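Local coordinates for acyl-CoA dehydrogenase domain protein Tcur3483 (Thermomonospora curvata, PDB 6WY9), which binds FAD and probably oxidises a carbon-carbon single bond of its substrate to a double bond, as acyl-CoA dehydrogenases do, at residues G173-T178 with I187-R192; L158-V163 with F169-S174; P219-T222 with M226-T229. One frame throughout, in Å; residues are numbered along the deposited sequence.

Interaction 1: residues G173-T178 with I187-R192. With FDA (dihydroflavine-adenine dinucleotide), chain C.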
ATOM      1  N   GLY A 173     -35.147  24.789  -3.867  1.00 57.73           N
ATOM      2  CA  GLY A 173     -33.767  24.452  -3.560  1.00 55.34           C
ATOM      3  C   GLY A 173     -33.050  24.106  -4.847  1.00 56.69           C
ATOM      4  O   GLY A 173     -33.480  24.493  -5.935  1.00 58.84           O
ATOM      5  N   SER A 174     -31.979  23.343  -4.698  1.00 56.68           N
ATOM      6  CA  SER A 174     -31.199  22.892  -5.843  1.00 57.99           C
ATOM      7  C   SER A 174     -30.441  21.635  -5.446  1.00 56.55           C
ATOM      8  O   SER A 174     -30.245  21.363  -4.260  1.00 57.39           O
ATOM      9  CB  SER A 174     -30.215  23.967  -6.287  1.00 59.09           C
ATOM     10  OG  SER A 174     -29.158  23.964  -5.354  1.00 58.28           O
ATOM     11  N   LYS A 175     -29.997  20.877  -6.459  1.00 53.98           N
ATOM     12  CA  LYS A 175     -29.168  19.698  -6.264  1.00 50.84           C
ATOM     13  C   LYS A 175     -27.999  19.756  -7.249  1.00 49.96           C
ATOM     14  O   LYS A 175     -28.023  20.500  -8.227  1.00 48.22           O
ATOM     15  CB  LYS A 175     -29.959  18.388  -6.461  1.00 49.79           C
ATOM     16  CG  LYS A 175     -31.179  18.231  -5.519  1.00 50.83           C
ATOM     17  CD  LYS A 175     -30.758  17.844  -4.086  1.00 49.19           C
ATOM     18  CE  LYS A 175     -31.977  17.861  -3.130  1.00 50.04           C
ATOM     19  NZ  LYS A 175     -31.645  17.287  -1.764  1.00 49.24           N
ATOM     20  N   ILE A 176     -26.981  18.956  -7.002  1.00 49.03           N
ATOM     21  CA  ILE A 176     -25.782  19.026  -7.825  1.00 49.24           C
ATOM     22  C   ILE A 176     -25.340  17.607  -8.143  1.00 45.15           C
ATOM     23  O   ILE A 176     -25.522  16.679  -7.348  1.00 43.55           O
ATOM     24  CB  ILE A 176     -24.663  19.863  -7.124  1.00 50.95           C
ATOM     25  CG1 ILE A 176     -23.413  19.976  -8.019  1.00 53.34           C
ATOM     26  CG2 ILE A 176     -24.298  19.233  -5.789  1.00 47.86           C
ATOM     27  CD1 ILE A 176     -22.568  21.251  -7.807  1.00 55.32           C
ATOM     28  N   PHE A 177     -24.773  17.425  -9.335  1.00 44.07           N
ATOM     29  CA  PHE A 177     -24.381  16.099  -9.818  1.00 42.63           C
ATOM     30  C   PHE A 177     -25.593  15.162  -9.974  1.00 44.18           C
ATOM     31  O   PHE A 177     -25.505  13.945  -9.750  1.00 44.43           O
ATOM     32  CB  PHE A 177     -23.301  15.429  -8.935  1.00 42.25           C
ATOM     33  CG  PHE A 177     -22.150  16.321  -8.593  1.00 44.05           C
ATOM     34  CD1 PHE A 177     -21.310  16.810  -9.582  1.00 45.88           C
ATOM     35  CD2 PHE A 177     -21.914  16.697  -7.269  1.00 43.84           C
ATOM     36  CE1 PHE A 177     -20.255  17.694  -9.259  1.00 46.52           C
ATOM     37  CE2 PHE A 177     -20.842  17.561  -6.932  1.00 44.10           C
ATOM     38  CZ  PHE A 177     -20.015  18.056  -7.939  1.00 45.42           C
ATOM     39  N   THR A 178     -26.713  15.711 -10.422  1.00 44.46           N
ATOM     40  CA  THR A 178     -27.923  14.925 -10.673  1.00 45.88           C
ATOM     41  C   THR A 178     -27.765  14.213 -12.007  1.00 46.37           C
ATOM     42  O   THR A 178     -28.250  14.693 -13.030  1.00 48.31           O
ATOM     43  CB  THR A 178     -29.156  15.829 -10.711  1.00 46.30           C
ATOM     44  OG1 THR A 178     -29.125  16.773  -9.624  1.00 46.19           O
ATOM     45  CG2 THR A 178     -30.417  14.994 -10.623  1.00 47.48           C
ATOM     46  N   ILE A 187     -37.528  13.202 -11.062  1.00 55.18           N
ATOM     47  CA  ILE A 187     -36.474  13.258 -10.060  1.00 54.30           C
ATOM     48  C   ILE A 187     -36.972  12.575  -8.794  1.00 56.27           C
ATOM     49  O   ILE A 187     -38.082  12.854  -8.310  1.00 59.00           O
ATOM     50  CB  ILE A 187     -36.044  14.710  -9.762  1.00 51.64           C
ATOM     51  CG1 ILE A 187     -35.867  15.502 -11.062  1.00 51.42           C
ATOM     52  CG2 ILE A 187     -34.743  14.726  -8.972  1.00 49.03           C
ATOM     53  CD1 ILE A 187     -34.682  15.038 -11.958  1.00 49.05           C
ATOM     54  N   TRP A 188     -36.151  11.674  -8.260  1.00 53.51           N
ATOM     55  CA  TRP A 188     -36.369  11.100  -6.935  1.00 53.94           C
ATOM     56  C   TRP A 188     -35.702  12.060  -5.958  1.00 52.91           C
ATOM     57  O   TRP A 188     -34.489  12.022  -5.774  1.00 50.99           O
ATOM     58  CB  TRP A 188     -35.767   9.709  -6.902  1.00 52.72           C
ATOM     59  CG  TRP A 188     -35.675   8.986  -5.635  1.00 53.04           C
ATOM     60  CD1 TRP A 188     -34.640   9.016  -4.752  1.00 52.49           C
ATOM     61  CD2 TRP A 188     -36.596   7.991  -5.154  1.00 56.55           C
ATOM     62  NE1 TRP A 188     -34.866   8.109  -3.731  1.00 54.35           N
ATOM     63  CE2 TRP A 188     -36.066   7.480  -3.950  1.00 56.94           C
ATOM     64  CE3 TRP A 188     -37.823   7.502  -5.618  1.00 59.12           C
ATOM     65  CZ2 TRP A 188     -36.726   6.512  -3.193  1.00 59.99           C
ATOM     66  CZ3 TRP A 188     -38.474   6.535  -4.872  1.00 62.70           C
ATOM     67  CH2 TRP A 188     -37.925   6.052  -3.672  1.00 62.87           C
ATOM     68  N   LEU A 189     -36.492  12.958  -5.353  1.00 53.29           N
ATOM     69  CA  LEU A 189     -35.946  14.163  -4.731  1.00 53.16           C
ATOM     70  C   LEU A 189     -36.040  14.101  -3.208  1.00 54.66           C
ATOM     71  O   LEU A 189     -37.141  13.993  -2.648  1.00 56.38           O
ATOM     72  CB  LEU A 189     -36.646  15.416  -5.251  1.00 53.80           C
ATOM     73  CG  LEU A 189     -36.023  16.737  -4.800  1.00 52.65           C
ATOM     74  CD1 LEU A 189     -34.667  16.956  -5.486  1.00 49.58           C
ATOM     75  CD2 LEU A 189     -36.991  17.879  -5.095  1.00 53.93           C
ATOM     76  N   ALA A 190     -34.875  14.219  -2.545  1.00 51.88           N
ATOM     77  CA  ALA A 190     -34.790  14.281  -1.091  1.00 50.90           C
ATOM     78  C   ALA A 190     -34.943  15.731  -0.644  1.00 51.57           C
ATOM     79  O   ALA A 190     -34.140  16.579  -1.036  1.00 49.94           O
ATOM     80  CB  ALA A 190     -33.464  13.699  -0.610  1.00 48.71           C
ATOM     81  N   CYS A 191     -35.986  16.014   0.158  1.00 53.93           N
ATOM     82  CA  CYS A 191     -36.339  17.364   0.591  1.00 57.63           C
ATOM     83  C   CYS A 191     -36.489  17.424   2.106  1.00 56.29           C
ATOM     84  O   CYS A 191     -36.902  16.453   2.749  1.00 57.65           O
ATOM     85  CB  CYS A 191     -37.688  17.859  -0.005  1.00 64.88           C
ATOM     86  SG  CYS A 191     -37.925  17.765  -1.787  1.00 68.71           S
ATOM     87  N   ARG A 192     -36.211  18.605   2.656  1.00 54.60           N
ATOM     88  CA  ARG A 192     -36.509  18.937   4.056  1.00 56.24           C
ATOM     89  C   ARG A 192     -37.983  19.315   4.201  1.00 57.61           C
ATOM     90  O   ARG A 192     -38.420  20.365   3.715  1.00 57.95           O
ATOM     91  CB  ARG A 192     -35.618  20.081   4.530  1.00 53.81           C
ATOM     92  CG  ARG A 192     -35.925  20.602   5.961  1.00 56.91           C
ATOM     93  CD  ARG A 192     -35.249  19.743   7.019  1.00 57.68           C
ATOM     94  NE  ARG A 192     -33.921  19.344   6.567  1.00 55.82           N
ATOM     95  CZ  ARG A 192     -33.232  18.294   7.015  1.00 55.92           C
ATOM     96  NH1 ARG A 192     -32.054  18.008   6.477  1.00 52.52           N
ATOM     97  NH2 ARG A 192     -33.715  17.510   7.977  1.00 57.26           N
TER
HETATM   98  PA  FDA C 401     -17.675  16.114   0.170  1.00 36.59           P
HETATM   99  O1A FDA C 401     -17.149  17.511   0.082  1.00 37.23           O
HETATM  100  O2A FDA C 401     -18.821  15.794   1.143  1.00 35.31           O
HETATM  101  O5B FDA C 401     -16.421  15.127   0.738  1.00 38.90           O
HETATM  102  C5B FDA C 401     -15.334  15.276  -0.136  1.00 37.80           C
HETATM  103  C4B FDA C 401     -14.246  14.299   0.346  1.00 38.75           C
HETATM  104  O4B FDA C 401     -14.054  14.598   1.810  1.00 38.45           O
HETATM  105  C3B FDA C 401     -14.714  12.842   0.379  1.00 37.70           C
HETATM  106  O3B FDA C 401     -14.468  12.183  -0.808  1.00 36.38           O
HETATM  107  C2B FDA C 401     -13.799  12.259   1.441  1.00 38.44           C
HETATM  108  O2B FDA C 401     -12.392  12.121   1.009  1.00 38.84           O
HETATM  109  C1B FDA C 401     -13.769  13.364   2.542  1.00 38.35           C
HETATM  110  N9A FDA C 401     -14.717  13.162   3.636  1.00 38.20           N
HETATM  111  C8A FDA C 401     -16.067  13.555   3.718  1.00 37.99           C
HETATM  112  N7A FDA C 401     -16.608  13.265   4.896  1.00 37.47           N
HETATM  113  C5A FDA C 401     -15.597  12.662   5.612  1.00 36.80           C
HETATM  114  C6A FDA C 401     -15.582  12.116   6.906  1.00 36.86           C
HETATM  115  N6A FDA C 401     -16.673  12.137   7.695  1.00 35.35           N
HETATM  116  N1A FDA C 401     -14.455  11.558   7.398  1.00 36.31           N
HETATM  117  C2A FDA C 401     -13.393  11.569   6.540  1.00 37.18           C
HETATM  118  N3A FDA C 401     -13.256  12.042   5.277  1.00 35.39           N
HETATM  119  C4A FDA C 401     -14.400  12.600   4.849  1.00 37.15           C
HETATM  120  N1  FDA C 401     -25.514  12.649  -6.299  1.00 42.49           N
HETATM  121  C2  FDA C 401     -26.918  12.634  -6.433  1.00 44.16           C
HETATM  122  O2  FDA C 401     -27.639  13.146  -5.549  1.00 45.25           O
HETATM  123  N3  FDA C 401     -27.418  12.026  -7.578  1.00 43.57           N
HETATM  124  C4  FDA C 401     -26.623  11.448  -8.595  1.00 41.87           C
HETATM  125  O4  FDA C 401     -27.160  10.957  -9.580  1.00 40.31           O
HETATM  126  C4X FDA C 401     -25.202  11.511  -8.378  1.00 41.06           C
HETATM  127  N5  FDA C 401     -24.346  10.967  -9.337  1.00 40.82           N
HETATM  128  C5X FDA C 401     -23.061  11.436  -9.395  1.00 38.59           C
HETATM  129  C6  FDA C 401     -22.313  11.283 -10.503  1.00 38.91           C
HETATM  130  C7  FDA C 401     -20.996  11.807 -10.527  1.00 39.36           C
HETATM  131  C7M FDA C 401     -20.243  11.630 -11.716  1.00 39.63           C
HETATM  132  C8  FDA C 401     -20.453  12.431  -9.467  1.00 40.08           C
HETATM  133  C8M FDA C 401     -19.077  12.968  -9.486  1.00 40.97           C
HETATM  134  C9  FDA C 401     -21.207  12.562  -8.313  1.00 39.73           C
HETATM  135  C9A FDA C 401     -22.511  12.076  -8.289  1.00 39.07           C
HETATM  136  N10 FDA C 401     -23.293  12.195  -7.128  1.00 40.09           N
HETATM  137  C10 FDA C 401     -24.679  12.104  -7.286  1.00 42.37           C
HETATM  138  C1' FDA C 401     -22.756  12.981  -5.980  1.00 40.26           C
HETATM  139  C2' FDA C 401     -22.075  12.071  -4.920  1.00 41.26           C
HETATM  140  O2' FDA C 401     -22.997  11.370  -4.232  1.00 41.20           O
HETATM  141  C3' FDA C 401     -21.263  13.098  -4.008  1.00 40.33           C
HETATM  142  O3' FDA C 401     -20.167  13.640  -4.716  1.00 37.90           O
HETATM  143  C4' FDA C 401     -20.823  12.434  -2.712  1.00 41.52           C
HETATM  144  O4' FDA C 401     -21.962  12.215  -1.954  1.00 43.24           O
HETATM  145  C5' FDA C 401     -19.757  13.339  -2.037  1.00 42.98           C
HETATM  146  O5' FDA C 401     -20.370  14.555  -1.723  1.00 40.99           O
HETATM  147  P   FDA C 401     -19.351  15.783  -2.092  1.00 38.70           P
HETATM  148  O1P FDA C 401     -19.053  15.613  -3.502  1.00 37.94           O
HETATM  149  O2P FDA C 401     -20.009  17.061  -1.593  1.00 40.06           O
HETATM  150  O3P FDA C 401     -17.914  15.550  -1.294  1.00 36.40           O

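Interaction 2: residues L158-V163 with F169-S174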
ATOM      1  N   LEU A 158     -29.229  18.212   4.180  1.00 48.26           N
ATOM      2  CA  LEU A 158     -29.782  18.877   3.007  1.00 46.48           C
ATOM      3  C   LEU A 158     -30.840  19.913   3.413  1.00 48.01           C
ATOM      4  O   LEU A 158     -31.514  19.782   4.442  1.00 49.24           O
ATOM      5  CB  LEU A 158     -30.366  17.819   2.048  1.00 46.93           C
ATOM      6  CG  LEU A 158     -31.495  16.985   2.677  1.00 47.67           C
ATOM      7  CD1 LEU A 158     -32.877  17.711   2.637  1.00 49.81           C
ATOM      8  CD2 LEU A 158     -31.536  15.545   2.079  1.00 45.05           C
ATOM      9  N   THR A 159     -30.965  20.971   2.604  1.00 49.23           N
ATOM     10  CA  THR A 159     -31.838  22.095   2.899  1.00 55.46           C
ATOM     11  C   THR A 159     -32.865  22.373   1.817  1.00 57.91           C
ATOM     12  O   THR A 159     -33.698  23.262   2.015  1.00 60.69           O
ATOM     13  CB  THR A 159     -31.021  23.384   3.106  1.00 57.02           C
ATOM     14  OG1 THR A 159     -30.227  23.622   1.932  1.00 54.98           O
ATOM     15  CG2 THR A 159     -30.101  23.254   4.326  1.00 57.04           C
ATOM     16  N   THR A 160     -32.811  21.688   0.669  1.00 55.74           N
ATOM     17  CA  THR A 160     -33.902  21.829  -0.289  1.00 55.36           C
ATOM     18  C   THR A 160     -35.204  21.583   0.462  1.00 56.05           C
ATOM     19  O   THR A 160     -35.359  20.559   1.133  1.00 54.84           O
ATOM     20  CB  THR A 160     -33.752  20.842  -1.465  1.00 53.97           C
ATOM     21  OG1 THR A 160     -32.616  21.192  -2.267  1.00 51.69           O
ATOM     22  CG2 THR A 160     -35.025  20.852  -2.358  1.00 55.67           C
ATOM     23  N   ARG A 161     -36.124  22.523   0.387  1.00 57.82           N
ATOM     24  CA  ARG A 161     -37.290  22.494   1.253  1.00 62.97           C
ATOM     25  C   ARG A 161     -38.547  22.237   0.439  1.00 64.12           C
ATOM     26  O   ARG A 161     -38.665  22.659  -0.716  1.00 65.91           O
ATOM     27  CB  ARG A 161     -37.448  23.803   2.038  1.00 66.46           C
ATOM     28  CG  ARG A 161     -37.993  24.934   1.211  1.00 70.88           C
ATOM     29  CD  ARG A 161     -38.399  26.140   2.067  1.00 75.59           C
ATOM     30  NE  ARG A 161     -39.122  27.155   1.292  1.00 80.46           N
ATOM     31  CZ  ARG A 161     -38.642  28.359   0.981  1.00 83.29           C
ATOM     32  NH1 ARG A 161     -37.432  28.724   1.380  1.00 83.34           N
ATOM     33  NH2 ARG A 161     -39.375  29.207   0.273  1.00 85.81           N
ATOM     34  N   ALA A 162     -39.484  21.534   1.066  1.00 62.87           N
ATOM     35  CA  ALA A 162     -40.800  21.301   0.502  1.00 62.76           C
ATOM     36  C   ALA A 162     -41.790  21.662   1.593  1.00 67.18           C
ATOM     37  O   ALA A 162     -41.754  21.064   2.674  1.00 67.56           O
ATOM     38  CB  ALA A 162     -40.971  19.848   0.052  1.00 59.19           C
ATOM     39  N   VAL A 163     -42.634  22.662   1.333  1.00 70.96           N
ATOM     40  CA  VAL A 163     -43.561  23.195   2.326  1.00 75.27           C
ATOM     41  C   VAL A 163     -44.990  22.862   1.911  1.00 76.88           C
ATOM     42  O   VAL A 163     -45.344  22.970   0.732  1.00 76.01           O
ATOM     43  CB  VAL A 163     -43.395  24.721   2.496  1.00 80.26           C
ATOM     44  CG1 VAL A 163     -41.997  25.073   2.938  1.00 77.93           C
ATOM     45  CG2 VAL A 163     -43.751  25.441   1.203  1.00 83.81           C
ATOM     46  N   PHE A 169     -47.152  20.192  -2.374  1.00 79.25           N
ATOM     47  CA  PHE A 169     -45.905  20.657  -1.795  1.00 75.23           C
ATOM     48  C   PHE A 169     -45.295  21.693  -2.720  1.00 73.36           C
ATOM     49  O   PHE A 169     -45.387  21.568  -3.949  1.00 74.04           O
ATOM     50  CB  PHE A 169     -44.923  19.505  -1.572  1.00 72.78           C
ATOM     51  CG  PHE A 169     -45.067  18.853  -0.243  1.00 73.58           C
ATOM     52  CD1 PHE A 169     -44.627  19.497   0.895  1.00 72.43           C
ATOM     53  CD2 PHE A 169     -45.652  17.600  -0.123  1.00 75.71           C
ATOM     54  CE1 PHE A 169     -44.752  18.908   2.133  1.00 73.21           C
ATOM     55  CE2 PHE A 169     -45.786  17.006   1.123  1.00 76.45           C
ATOM     56  CZ  PHE A 169     -45.335  17.666   2.252  1.00 75.16           C
ATOM     57  N   VAL A 170     -44.692  22.723  -2.126  1.00 71.34           N
ATOM     58  CA  VAL A 170     -43.966  23.761  -2.851  1.00 70.89           C
ATOM     59  C   VAL A 170     -42.489  23.553  -2.547  1.00 69.02           C
ATOM     60  O   VAL A 170     -42.077  23.586  -1.378  1.00 69.10           O
ATOM     61  CB  VAL A 170     -44.432  25.176  -2.461  1.00 73.27           C
ATOM     62  CG1 VAL A 170     -43.786  26.230  -3.363  1.00 74.50           C
ATOM     63  CG2 VAL A 170     -45.928  25.275  -2.551  1.00 74.72           C
ATOM     64  N   ILE A 171     -41.698  23.329  -3.590  1.00 67.62           N
ATOM     65  CA  ILE A 171     -40.321  22.858  -3.459  1.00 65.29           C
ATOM     66  C   ILE A 171     -39.378  23.964  -3.914  1.00 66.97           C
ATOM     67  O   ILE A 171     -39.518  24.494  -5.025  1.00 68.97           O
ATOM     68  CB  ILE A 171     -40.091  21.568  -4.262  1.00 61.43           C
ATOM     69  CG1 ILE A 171     -41.055  20.454  -3.836  1.00 61.29           C
ATOM     70  CG2 ILE A 171     -38.635  21.066  -4.151  1.00 58.61           C
ATOM     71  CD1 ILE A 171     -40.995  19.236  -4.754  1.00 59.86           C
ATOM     72  N   ASP A 172     -38.422  24.313  -3.049  1.00 65.52           N
ATOM     73  CA  ASP A 172     -37.433  25.337  -3.334  1.00 63.95           C
ATOM     74  C   ASP A 172     -36.071  24.827  -2.920  1.00 59.52           C
ATOM     75  O   ASP A 172     -35.861  24.495  -1.751  1.00 58.59           O
ATOM     76  CB  ASP A 172     -37.746  26.638  -2.593  1.00 66.34           C
ATOM     77  CG  ASP A 172     -38.979  27.320  -3.125  1.00 70.26           C
ATOM     78  OD1 ASP A 172     -38.927  27.822  -4.270  1.00 71.13           O
ATOM     79  OD2 ASP A 172     -40.003  27.330  -2.400  1.00 72.11           O
ATOM     80  N   GLY A 173     -35.147  24.789  -3.867  1.00 57.73           N
ATOM     81  CA  GLY A 173     -33.767  24.452  -3.560  1.00 55.34           C
ATOM     82  C   GLY A 173     -33.050  24.106  -4.847  1.00 56.69           C
ATOM     83  O   GLY A 173     -33.480  24.493  -5.935  1.00 58.84           O
ATOM     84  N   SER A 174     -31.979  23.343  -4.698  1.00 56.68           N
ATOM     85  CA  SER A 174     -31.199  22.892  -5.843  1.00 57.99           C
ATOM     86  C   SER A 174     -30.441  21.635  -5.446  1.00 56.55           C
ATOM     87  O   SER A 174     -30.245  21.363  -4.260  1.00 57.39           O
ATOM     88  CB  SER A 174     -30.215  23.967  -6.287  1.00 59.09           C
ATOM     89  OG  SER A 174     -29.158  23.964  -5.354  1.00 58.28           O
TER
HETATM   90  O   HOH W   1     -40.977  25.645  -0.598  1.00 74.83           O

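Interaction 3: residues P219-T222 with M226-T229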
ATOM      1  N   PRO A 219     -25.645  21.730 -17.453  1.00 53.69           N
ATOM      2  CA  PRO A 219     -24.694  20.628 -17.583  1.00 52.63           C
ATOM      3  C   PRO A 219     -23.438  20.842 -16.759  1.00 51.79           C
ATOM      4  O   PRO A 219     -23.011  21.970 -16.522  1.00 53.02           O
ATOM      5  CB  PRO A 219     -24.374  20.624 -19.085  1.00 52.98           C
ATOM      6  CG  PRO A 219     -24.580  22.046 -19.521  1.00 54.24           C
ATOM      7  CD  PRO A 219     -25.740  22.544 -18.689  1.00 55.42           C
ATOM      8  N   ILE A 220     -22.841  19.722 -16.334  1.00 49.77           N
ATOM      9  CA  ILE A 220     -21.518  19.660 -15.707  1.00 48.14           C
ATOM     10  C   ILE A 220     -20.728  18.553 -16.414  1.00 47.49           C
ATOM     11  O   ILE A 220     -21.127  17.384 -16.362  1.00 46.97           O
ATOM     12  CB  ILE A 220     -21.601  19.343 -14.196  1.00 46.35           C
ATOM     13  CG1 ILE A 220     -22.391  20.406 -13.393  1.00 49.99           C
ATOM     14  CG2 ILE A 220     -20.208  19.159 -13.628  1.00 44.41           C
ATOM     15  CD1 ILE A 220     -22.639  19.935 -11.924  1.00 49.59           C
ATOM     16  N   GLN A 221     -19.605  18.902 -17.048  1.00 48.70           N
ATOM     17  CA  GLN A 221     -18.774  17.913 -17.741  1.00 48.99           C
ATOM     18  C   GLN A 221     -17.725  17.368 -16.790  1.00 45.03           C
ATOM     19  O   GLN A 221     -17.065  18.143 -16.083  1.00 43.95           O
ATOM     20  CB  GLN A 221     -18.074  18.523 -18.963  1.00 56.45           C
ATOM     21  CG  GLN A 221     -17.346  17.495 -19.804  1.00 65.47           C
ATOM     22  CD  GLN A 221     -17.671  17.609 -21.289  1.00 77.12           C
ATOM     23  OE1 GLN A 221     -17.730  18.712 -21.852  1.00 82.50           O
ATOM     24  NE2 GLN A 221     -17.883  16.463 -21.937  1.00 80.77           N
ATOM     25  N   THR A 222     -17.548  16.050 -16.787  1.00 42.27           N
ATOM     26  CA  THR A 222     -16.576  15.434 -15.892  1.00 42.04           C
ATOM     27  C   THR A 222     -15.316  15.048 -16.654  1.00 41.45           C
ATOM     28  O   THR A 222     -15.317  14.846 -17.869  1.00 42.20           O
ATOM     29  CB  THR A 222     -17.141  14.186 -15.207  1.00 42.25           C
ATOM     30  OG1 THR A 222     -17.279  13.171 -16.211  1.00 44.23           O
ATOM     31  CG2 THR A 222     -18.520  14.532 -14.562  1.00 42.96           C
ATOM     32  N   MET A 226     -18.292  11.969 -18.850  1.00 52.36           N
ATOM     33  CA  MET A 226     -19.716  12.057 -18.572  1.00 57.64           C
ATOM     34  C   MET A 226     -20.173  13.504 -18.447  1.00 53.55           C
ATOM     35  O   MET A 226     -19.422  14.384 -18.025  1.00 51.92           O
ATOM     36  CB  MET A 226     -20.062  11.364 -17.258  1.00 66.05           C
ATOM     37  CG  MET A 226     -20.012   9.868 -17.241  1.00 75.31           C
ATOM     38  SD  MET A 226     -21.037   9.370 -15.820  1.00 81.64           S
ATOM     39  CE  MET A 226     -22.656   9.982 -16.334  1.00 84.93           C
ATOM     40  N   VAL A 227     -21.433  13.738 -18.795  1.00 52.16           N
ATOM     41  CA  VAL A 227     -22.121  14.977 -18.462  1.00 51.98           C
ATOM     42  C   VAL A 227     -23.157  14.638 -17.394  1.00 50.92           C
ATOM     43  O   VAL A 227     -24.018  13.784 -17.614  1.00 52.32           O
ATOM     44  CB  VAL A 227     -22.773  15.616 -19.696  1.00 54.17           C
ATOM     45  CG1 VAL A 227     -23.525  16.876 -19.300  1.00 55.44           C
ATOM     46  CG2 VAL A 227     -21.709  15.944 -20.759  1.00 55.26           C
ATOM     47  N   VAL A 228     -23.045  15.267 -16.221  1.00 47.43           N
ATOM     48  CA  VAL A 228     -24.120  15.222 -15.227  1.00 46.26           C
ATOM     49  C   VAL A 228     -24.700  16.636 -15.162  1.00 47.73           C
ATOM     50  O   VAL A 228     -24.491  17.418 -16.094  1.00 49.38           O
ATOM     51  CB  VAL A 228     -23.612  14.668 -13.878  1.00 42.62           C
ATOM     52  CG1 VAL A 228     -23.111  13.205 -14.067  1.00 41.59           C
ATOM     53  CG2 VAL A 228     -22.485  15.535 -13.311  1.00 41.48           C
ATOM     54  N   THR A 229     -25.448  16.994 -14.112  1.00 47.91           N
ATOM     55  CA  THR A 229     -26.134  18.286 -14.096  1.00 49.53           C
ATOM     56  C   THR A 229     -26.156  18.867 -12.692  1.00 49.92           C
ATOM     57  O   THR A 229     -25.869  18.192 -11.698  1.00 49.50           O
ATOM     58  CB  THR A 229     -27.595  18.196 -14.589  1.00 51.44           C
ATOM     59  OG1 THR A 229     -28.388  17.519 -13.599  1.00 51.56           O
ATOM     60  CG2 THR A 229     -27.686  17.426 -15.910  1.00 49.73           C
TER

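Interaction 1: residues G173-T178 with I187-R192
Lys-175 reaches across from one strand to the other and sets its ammonium group on the backbone of Ala-190, with NZ 2.7 Å from Ala-190 O. The nitrogen comes close to the plane of that carbonyl, tilted 16° from it. A bend at chi2 (-76°) turns the chain aside beyond CG, and from there it runs extended to NZ. Along the way the lysine methylenes cross the end of Leu-189, whose CD1 lies 3.7 Å from both Lys-175 CG and Lys-175 CE. Leucine suits this place because its fork supplies a methyl to the greasy part of the lysine: with CG anti to the backbone N (chi1 -172°), CD1 comes nearer to the lysine than the direction of CB alone would suggest. Strands 168-176 and 186-192 belong to two different sheets of the acyl-CoA dehydrogenase middle domain, so side chains have to bridge the gap, one of them to a main-chain carbonyl. The buried ammonium group also has Glu-148 as a salt-bridge partner and Tyr-146 O as a second carbonyl acceptor, a setting likely to favour the charged lysine. Nearer the flavin, Thr-178 CG2 makes a loose apolar contact with Ile-187 CD1 at 4.5 Å, while its hydroxyl turns to Thr-231. Beside them Phe-177 meets the dihydroflavin through CB, 3.5 Å from FDA C9A, and Ile-176 CG1 covers one face of the Phe-177 ring.

Interaction 2: residues L158-V163 with F169-S174
The guanidinium of Arg-161 has one face over Asp-172, whose CB sits 4.0 Å above the plane; the edge of the Phe-169 ring meets Val-163 N in its plane. Both belong to an antiparallel beta hairpin at one edge of a middle-domain sheet, with the backbones of Arg-161 and Asp-172, and likewise of Val-163 and Val-170, hydrogen-bonded both ways. Arg-161 and Asp-172 lie side by side, their planar groups 57° apart. Their salt bridge, Arg-161 NH2 to Asp-172 OD2 at 3.3 Å, rests on charge alone, since the oxygen is well out of the guanidinium plane; OD1 turns to Gly-235 N. Charged side chains suit this more solvent-facing side, whereas Ala-162 on the buried side is small enough for its CB to touch both Phe-169 CD1 and Ile-171 CG1. Thr-160 puts OG1 beside its backbone N (chi1 -68°), where it takes a weak hydrogen bond from Ser-174 N and is hydrogen-bonded to Glu-148 OE2. A valine here would probably leave Glu-148 without this hydroxyl partner and Ser-174 N without its weak acceptor. A water ties the outer side together, accepting from Arg-161 NE at 3.0 Å and donating to Asp-172 OD2 and Val-170 O.

Interaction 3: residues P219-T222 with M226-T229
Ile-220, Met-226 and Thr-222 lose the most surface here; Ile-220 sits in the middle of the pairing, Thr-222 and Met-226 at its turn end. Ile-220 is gripped by its backbone: its N donates to Val-228 O at 2.8 Å and its O accepts from Val-228 N at 2.9 Å. Its CG1 stands beside the backbone N (chi1 -61°) and the chain then extends, carrying CD1 to 3.7 Å from Thr-229 O at the end of the partner segment, while CB packs against Val-228 CG2. Beta-branched isoleucine and valine suit such paired, extended positions. At the turn end, Thr-222 N donates to Met-226 O at 2.8 Å. The threonine hydroxyl stands between its own backbone N and carbonyl carbon (chi1 70°), which brings OG1 to 3.1 Å from the same Met-226 O, though the aim of its proton is not settled. Met-226 touches that hydroxyl through CB, at 3.5 Å, and its flexible chain leads the sulfur away from the strand pair. Pro-219 points away overall, yet its CB touches Val-227 CG1 at 3.8 Å, and Gln-221 crosses Val-227 with its amide nitrogen near CG2. Another protein chain packs on Ile-220, Gln-221 and Thr-222, while Val-228 touches Ser-179 and the dihydroflavin. This is an antiparallel beta hairpin, strands 215-221 and 227-239, in the middle domain beside the flavin site.

Strand 168-176 carries interactions 1 and 2, which share Gly-173 and Ser-174 and have centres 8 Å apart. They are tied together where Arg-192 N probably donates to Thr-160 O at 2.6 Å and Arg-192 NH1 to Leu-158 O at 2.8 Å. Interaction 3 meets interaction 1 through strand 227-239 and through Ile-220: Thr-229 OG1 lies 2.9 Å from Thr-178 O, a probable hydrogen bond, and Phe-177 packs on Ile-220 and Val-228. Interactions 2 and 3 do not touch, their nearest atoms being about 8 Å apart. The dihydroflavin contacts Phe-177 and Val-228. In interaction 2, the side chain of Thr-160 stays about 10 Å from the bound FDA.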